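PDB 3DSQ: pyrrolysyl-tRNA synthetase from Desulfitobacterium hafniense, which probably attaches pyrrolysine to its cognate tRNA at the expense of ATP, acting as a homodimeric class II aminoacyl-tRNA synthetase. Local coordinates for residues Y136-K148 with F239-V251. Residues are numbered along the deposited sequence; the frame is centred on the assembly and turned at random.
Sequences YTLWRELERLWDK and FLDEKWEIFDPWV
The CA atoms of Tyr-136 and Trp-244 lie 6.6 Å apart, and those of Arg-140 and Ile-246 6.8 Å, where helix 132-142 packs against the connection that holds the 242-245 type I turn and leads into strand 250-256. The Tyr-136 ring lies nearly parallel to the five-membered ring of Trp-244 in an offset stack, planes at 5°, with each residue's CB set over the other's ring in a CH-pi contact. At the far end, Tyr-136 OH donates to Asp-241 OD1 (2.9 Å), meeting it at the edge of the tyrosine ring, whose plane stands 87° from the carboxylate. The same carboxylate accepts Trp-250 NE1 through the syn lone pairs of both oxygens, so OD1 serves two donors. With an alanine at Tyr-136, one face of Trp-244 would probably lose its stacking partner and Asp-241 OD1 one of its two donors. Ile-246 packs CG1 against Tyr-136 CD2 (3.7 Å), while the edge of Trp-139 points CH2 at the face of Trp-250. Arg-140, its chain bent at chi3 (-63°), turns NE and NH2 to Trp-244 O in two weak hydrogen bonds; a water donates to that oxygen and, weakly, to Tyr-136 O. Trp-139 and Glu-143 also touch Leu-180 of strand 171-180, the neighbour of strand 250-256 in the class II sheet, and Leu-138 packs on Leu-285 of the second subunit.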
loop_
_atom_site.group_PDB
_atom_site.type_symbol
_atom_site.label_atom_id
_atom_site.label_comp_id
_atom_site.label_asym_id
_atom_site.label_seq_id
_atom_site.Cartn_x
_atom_site.Cartn_y
_atom_site.Cartn_z
ATOM N N TYR B 136 0.785 -16.175 -8.834
ATOM C CA TYR B 136 1.093 -17.446 -9.482
ATOM C C TYR B 136 1.947 -18.254 -8.511
ATOM O O TYR B 136 1.726 -19.453 -8.302
ATOM C CB TYR B 136 1.895 -17.205 -10.761
ATOM C CG TYR B 136 1.132 -17.421 -12.043
ATOM C CD1 TYR B 136 1.203 -16.488 -13.075
ATOM C CD2 TYR B 136 0.386 -18.588 -12.253
ATOM C CE1 TYR B 136 0.557 -16.707 -14.294
ATOM C CE2 TYR B 136 -0.266 -18.820 -13.471
ATOM C CZ TYR B 136 -0.171 -17.875 -14.485
ATOM O OH TYR B 136 -0.774 -18.102 -15.701
ATOM N N THR B 137 2.927 -17.573 -7.919
ATOM C CA THR B 137 3.846 -18.192 -6.977
ATOM C C THR B 137 3.082 -18.751 -5.779
ATOM O O THR B 137 3.252 -19.914 -5.409
ATOM C CB THR B 137 4.912 -17.161 -6.526
ATOM O OG1 THR B 137 5.645 -16.714 -7.677
ATOM C CG2 THR B 137 5.888 -17.771 -5.529
ATOM N N LEU B 138 2.224 -17.931 -5.179
ATOM C CA LEU B 138 1.438 -18.380 -4.034
ATOM C C LEU B 138 0.523 -19.545 -4.408
ATOM O O LEU B 138 0.266 -20.427 -3.593
ATOM C CB LEU B 138 0.616 -17.224 -3.458
ATOM C CG LEU B 138 1.424 -16.138 -2.742
ATOM C CD1 LEU B 138 0.503 -15.291 -1.873
ATOM C CD2 LEU B 138 2.475 -16.786 -1.871
ATOM N N TRP B 139 0.019 -19.544 -5.638
ATOM C CA TRP B 139 -0.829 -20.643 -6.085
ATOM C C TRP B 139 -0.057 -21.942 -5.956
ATOM O O TRP B 139 -0.506 -22.892 -5.305
ATOM C CB TRP B 139 -1.227 -20.475 -7.545
ATOM C CG TRP B 139 -2.411 -19.606 -7.782
ATOM C CD1 TRP B 139 -3.227 -19.033 -6.840
ATOM C CD2 TRP B 139 -2.922 -19.206 -9.054
ATOM N NE1 TRP B 139 -4.214 -18.301 -7.455
ATOM C CE2 TRP B 139 -4.052 -18.389 -8.813
ATOM C CE3 TRP B 139 -2.536 -19.458 -10.376
ATOM C CZ2 TRP B 139 -4.800 -17.821 -9.851
ATOM C CZ3 TRP B 139 -3.274 -18.896 -11.405
ATOM C CH2 TRP B 139 -4.397 -18.085 -11.136
ATOM N N ARG B 140 1.115 -21.966 -6.583
ATOM C CA ARG B 140 1.969 -23.144 -6.578
ATOM C C ARG B 140 2.290 -23.636 -5.178
ATOM O O ARG B 140 2.411 -24.835 -4.965
ATOM C CB ARG B 140 3.282 -22.867 -7.323
ATOM C CG ARG B 140 4.181 -24.094 -7.385
ATOM C CD ARG B 140 5.630 -23.760 -7.711
ATOM N NE ARG B 140 5.781 -23.150 -9.028
ATOM C CZ ARG B 140 6.943 -23.011 -9.660
ATOM N NH1 ARG B 140 8.066 -23.442 -9.098
ATOM N NH2 ARG B 140 6.986 -22.438 -10.856
ATOM N N GLU B 141 2.442 -22.717 -4.226
ATOM C CA GLU B 141 2.760 -23.100 -2.849
ATOM C C GLU B 141 1.513 -23.568 -2.093
ATOM O O GLU B 141 1.518 -24.620 -1.455
ATOM C CB GLU B 141 3.380 -21.923 -2.085
ATOM C CG GLU B 141 4.681 -21.372 -2.662
ATOM C CD GLU B 141 5.824 -22.364 -2.594
ATOM O OE1 GLU B 141 6.122 -22.872 -1.489
ATOM O OE2 GLU B 141 6.431 -22.636 -3.650
ATOM N N LEU B 142 0.447 -22.779 -2.167
ATOM C CA LEU B 142 -0.788 -23.103 -1.467
ATOM C C LEU B 142 -1.482 -24.375 -1.953
ATOM O O LEU B 142 -2.084 -25.095 -1.152
ATOM C CB LEU B 142 -1.747 -21.907 -1.537
ATOM C CG LEU B 142 -1.254 -20.679 -0.756
ATOM C CD1 LEU B 142 -2.270 -19.556 -0.844
ATOM C CD2 LEU B 142 -1.005 -21.064 0.705
ATOM N N GLU B 143 -1.395 -24.656 -3.252
ATOM C CA GLU B 143 -2.018 -25.851 -3.818
ATOM C C GLU B 143 -1.455 -27.132 -3.198
ATOM O O GLU B 143 -2.108 -28.176 -3.212
ATOM C CB GLU B 143 -1.844 -25.877 -5.340
ATOM C CG GLU B 143 -0.397 -25.751 -5.818
ATOM C CD GLU B 143 -0.288 -25.611 -7.334
ATOM O OE1 GLU B 143 -1.027 -24.784 -7.908
ATOM O OE2 GLU B 143 0.542 -26.316 -7.951
ATOM N N ARG B 144 -0.250 -27.037 -2.640
ATOM C CA ARG B 144 0.414 -28.167 -1.995
ATOM C C ARG B 144 -0.007 -28.358 -0.540
ATOM O O ARG B 144 0.308 -29.380 0.069
ATOM C CB ARG B 144 1.934 -27.976 -2.031
ATOM C CG ARG B 144 2.619 -28.549 -3.253
ATOM C CD ARG B 144 4.106 -28.198 -3.270
ATOM N NE ARG B 144 4.308 -26.754 -3.350
ATOM C CZ ARG B 144 5.285 -26.166 -4.036
ATOM N NH1 ARG B 144 6.167 -26.893 -4.714
ATOM N NH2 ARG B 144 5.371 -24.842 -4.059
ATOM N N LEU B 145 -0.711 -27.374 0.014
ATOM C CA LEU B 145 -1.136 -27.433 1.407
ATOM C C LEU B 145 -2.647 -27.344 1.575
ATOM O O LEU B 145 -3.197 -27.776 2.590
ATOM C CB LEU B 145 -0.502 -26.282 2.192
ATOM C CG LEU B 145 1.017 -26.119 2.189
ATOM C CD1 LEU B 145 1.374 -24.756 2.753
ATOM C CD2 LEU B 145 1.658 -27.236 3.000
ATOM N N TRP B 146 -3.310 -26.760 0.588
ATOM C CA TRP B 146 -4.749 -26.586 0.648
ATOM C C TRP B 146 -5.501 -27.316 -0.456
ATOM O O TRP B 146 -4.954 -27.587 -1.527
ATOM C CB TRP B 146 -5.101 -25.097 0.574
ATOM C CG TRP B 146 -4.633 -24.279 1.738
ATOM C CD1 TRP B 146 -4.110 -24.736 2.911
ATOM C CD2 TRP B 146 -4.688 -22.853 1.853
ATOM N NE1 TRP B 146 -3.835 -23.687 3.750
ATOM C CE2 TRP B 146 -4.182 -22.517 3.125
ATOM C CE3 TRP B 146 -5.121 -21.826 1.004
ATOM C CZ2 TRP B 146 -4.094 -21.194 3.572
ATOM C CZ3 TRP B 146 -5.036 -20.512 1.446
ATOM C CH2 TRP B 146 -4.526 -20.208 2.717
ATOM N N ASP B 147 -6.766 -27.617 -0.175
ATOM C CA ASP B 147 -7.639 -28.294 -1.124
ATOM C C ASP B 147 -8.266 -27.276 -2.052
ATOM O O ASP B 147 -8.654 -26.194 -1.619
ATOM C CB ASP B 147 -8.768 -29.039 -0.402
ATOM C CG ASP B 147 -8.298 -30.312 0.248
ATOM O OD1 ASP B 147 -7.503 -31.037 -0.383
ATOM O OD2 ASP B 147 -8.733 -30.594 1.385
ATOM N N LYS B 148 -8.367 -27.628 -3.327
ATOM C CA LYS B 148 -8.975 -26.745 -4.309
ATOM C C LYS B 148 -10.490 -26.793 -4.125
ATOM O O LYS B 148 -11.021 -27.775 -3.612
ATOM C CB LYS B 148 -8.577 -27.186 -5.719
ATOM C CG LYS B 148 -7.080 -26.988 -5.992
ATOM C CD LYS B 148 -6.683 -27.377 -7.411
ATOM C CE LYS B 148 -6.781 -28.882 -7.628
ATOM N NZ LYS B 148 -5.840 -29.649 -6.753
ATOM N N PHE B 239 -1.904 -20.094 -21.582
ATOM C CA PHE B 239 -0.624 -20.325 -22.243
ATOM C C PHE B 239 0.565 -20.228 -21.291
ATOM O O PHE B 239 1.536 -20.969 -21.428
ATOM C CB PHE B 239 -0.459 -19.318 -23.382
ATOM C CG PHE B 239 0.921 -19.288 -23.987
ATOM C CD1 PHE B 239 1.553 -20.466 -24.385
ATOM C CD2 PHE B 239 1.572 -18.075 -24.197
ATOM C CE1 PHE B 239 2.815 -20.434 -24.985
ATOM C CE2 PHE B 239 2.835 -18.032 -24.799
ATOM C CZ PHE B 239 3.455 -19.214 -25.195
ATOM N N LEU B 240 0.483 -19.318 -20.324
ATOM C CA LEU B 240 1.565 -19.131 -19.361
ATOM C C LEU B 240 1.605 -20.191 -18.253
ATOM O O LEU B 240 2.639 -20.378 -17.619
ATOM C CB LEU B 240 1.461 -17.744 -18.714
ATOM C CG LEU B 240 1.518 -16.513 -19.619
ATOM C CD1 LEU B 240 1.240 -15.271 -18.784
ATOM C CD2 LEU B 240 2.882 -16.422 -20.304
ATOM N N ASP B 241 0.490 -20.877 -18.021
ATOM C CA ASP B 241 0.423 -21.894 -16.969
ATOM C C ASP B 241 1.610 -22.859 -16.939
ATOM O O ASP B 241 1.975 -23.375 -15.875
ATOM C CB ASP B 241 -0.875 -22.695 -17.092
ATOM C CG ASP B 241 -2.094 -21.919 -16.625
ATOM O OD1 ASP B 241 -1.965 -20.712 -16.329
ATOM O OD2 ASP B 241 -3.183 -22.523 -16.559
ATOM N N GLU B 242 2.204 -23.096 -18.107
ATOM C CA GLU B 242 3.348 -24.002 -18.255
ATOM C C GLU B 242 4.593 -23.530 -17.506
ATOM O O GLU B 242 5.250 -24.315 -16.826
ATOM C CB GLU B 242 3.678 -24.176 -19.746
ATOM C CG GLU B 242 5.034 -24.812 -20.055
ATOM C CD GLU B 242 5.118 -26.282 -19.665
ATOM O OE1 GLU B 242 4.296 -27.085 -20.158
ATOM O OE2 GLU B 242 6.015 -26.638 -18.869
ATOM N N LYS B 243 4.914 -22.248 -17.625
ATOM C CA LYS B 243 6.097 -21.702 -16.968
ATOM C C LYS B 243 5.973 -21.561 -15.453
ATOM O O LYS B 243 6.979 -21.531 -14.747
ATOM C CB LYS B 243 6.459 -20.354 -17.593
ATOM C CG LYS B 243 6.852 -20.460 -19.061
ATOM C CD LYS B 243 7.203 -19.107 -19.653
ATOM C CE LYS B 243 7.581 -19.233 -21.122
ATOM N NZ LYS B 243 7.989 -17.921 -21.704
ATOM N N TRP B 244 4.745 -21.488 -14.949
ATOM C CA TRP B 244 4.533 -21.347 -13.512
ATOM C C TRP B 244 4.150 -22.655 -12.838
ATOM O O TRP B 244 3.798 -22.669 -11.658
ATOM C CB TRP B 244 3.458 -20.287 -13.229
ATOM C CG TRP B 244 3.887 -18.906 -13.609
ATOM C CD1 TRP B 244 3.609 -18.248 -14.775
ATOM C CD2 TRP B 244 4.743 -18.039 -12.852
ATOM N NE1 TRP B 244 4.243 -17.027 -14.793
ATOM C CE2 TRP B 244 4.947 -16.874 -13.625
ATOM C CE3 TRP B 244 5.358 -18.135 -11.596
ATOM C CZ2 TRP B 244 5.745 -15.812 -13.184
ATOM C CZ3 TRP B 244 6.152 -17.077 -11.156
ATOM C CH2 TRP B 244 6.336 -15.932 -11.948
ATOM N N GLU B 245 4.225 -23.748 -13.590
ATOM C CA GLU B 245 3.884 -25.074 -13.082
ATOM C C GLU B 245 2.451 -25.155 -12.561
ATOM O O GLU B 245 2.192 -25.709 -11.492
ATOM C CB GLU B 245 4.860 -25.494 -11.980
ATOM C CG GLU B 245 6.319 -25.530 -12.437
ATOM C CD GLU B 245 7.245 -26.175 -11.416
ATOM O OE1 GLU B 245 7.284 -25.702 -10.258
ATOM O OE2 GLU B 245 7.933 -27.156 -11.776
ATOM N N ILE B 246 1.520 -24.604 -13.330
ATOM C CA ILE B 246 0.116 -24.635 -12.953
ATOM C C ILE B 246 -0.621 -25.542 -13.939
ATOM O O ILE B 246 -0.374 -25.484 -15.143
ATOM C CB ILE B 246 -0.515 -23.220 -13.008
ATOM C CG1 ILE B 246 0.238 -22.264 -12.075
ATOM C CG2 ILE B 246 -1.985 -23.295 -12.629
ATOM C CD1 ILE B 246 0.205 -22.656 -10.603
ATOM N N PHE B 247 -1.512 -26.390 -13.434
ATOM C CA PHE B 247 -2.269 -27.268 -14.315
ATOM C C PHE B 247 -3.711 -27.509 -13.894
ATOM O O PHE B 247 -4.313 -28.528 -14.233
ATOM C CB PHE B 247 -1.537 -28.599 -14.511
ATOM C CG PHE B 247 -0.518 -28.560 -15.619
ATOM C CD1 PHE B 247 -0.846 -28.015 -16.861
ATOM C CD2 PHE B 247 0.761 -29.075 -15.434
ATOM C CE1 PHE B 247 0.085 -27.983 -17.907
ATOM C CE2 PHE B 247 1.705 -29.049 -16.479
ATOM C CZ PHE B 247 1.363 -28.501 -17.716
ATOM N N ASP B 248 -4.260 -26.557 -13.151
ATOM C CA ASP B 248 -5.647 -26.622 -12.722
ATOM C C ASP B 248 -6.348 -25.436 -13.368
ATOM O O ASP B 248 -5.717 -24.415 -13.662
ATOM C CB ASP B 248 -5.763 -26.507 -11.199
ATOM C CG ASP B 248 -5.148 -27.687 -10.474
ATOM O OD1 ASP B 248 -5.489 -28.835 -10.813
ATOM O OD2 ASP B 248 -4.333 -27.468 -9.558
ATOM N N PRO B 249 -7.655 -25.569 -13.640
ATOM C CA PRO B 249 -8.386 -24.459 -14.251
ATOM C C PRO B 249 -8.409 -23.338 -13.220
ATOM O O PRO B 249 -8.266 -23.600 -12.029
ATOM C CB PRO B 249 -9.775 -25.044 -14.478
ATOM C CG PRO B 249 -9.498 -26.495 -14.681
ATOM C CD PRO B 249 -8.482 -26.786 -13.605
ATOM N N TRP B 250 -8.581 -22.099 -13.667
ATOM C CA TRP B 250 -8.630 -20.975 -12.734
ATOM C C TRP B 250 -9.235 -19.740 -13.371
ATOM O O TRP B 250 -9.393 -19.666 -14.584
ATOM C CB TRP B 250 -7.225 -20.617 -12.222
ATOM C CG TRP B 250 -6.244 -20.247 -13.324
ATOM C CD1 TRP B 250 -5.311 -21.063 -13.897
ATOM C CD2 TRP B 250 -6.119 -18.977 -13.978
ATOM N NE1 TRP B 250 -4.609 -20.382 -14.864
ATOM C CE2 TRP B 250 -5.086 -19.101 -14.937
ATOM C CE3 TRP B 250 -6.778 -17.746 -13.848
ATOM C CZ2 TRP B 250 -4.695 -18.039 -15.765
ATOM C CZ3 TRP B 250 -6.387 -16.687 -14.673
ATOM C CH2 TRP B 250 -5.353 -16.846 -15.620
ATOM N N VAL B 251 -9.578 -18.772 -12.532
ATOM C CA VAL B 251 -10.121 -17.512 -13.006
ATOM C C VAL B 251 -9.498 -16.416 -12.171
ATOM O O VAL B 251 -9.190 -16.612 -10.999
ATOM C CB VAL B 251 -11.660 -17.437 -12.876
ATOM C CG1 VAL B 251 -12.308 -18.459 -13.812
ATOM C CG2 VAL B 251 -12.079 -17.664 -11.430
HETATM O O HOH W 1 4.022 -20.683 -9.720
#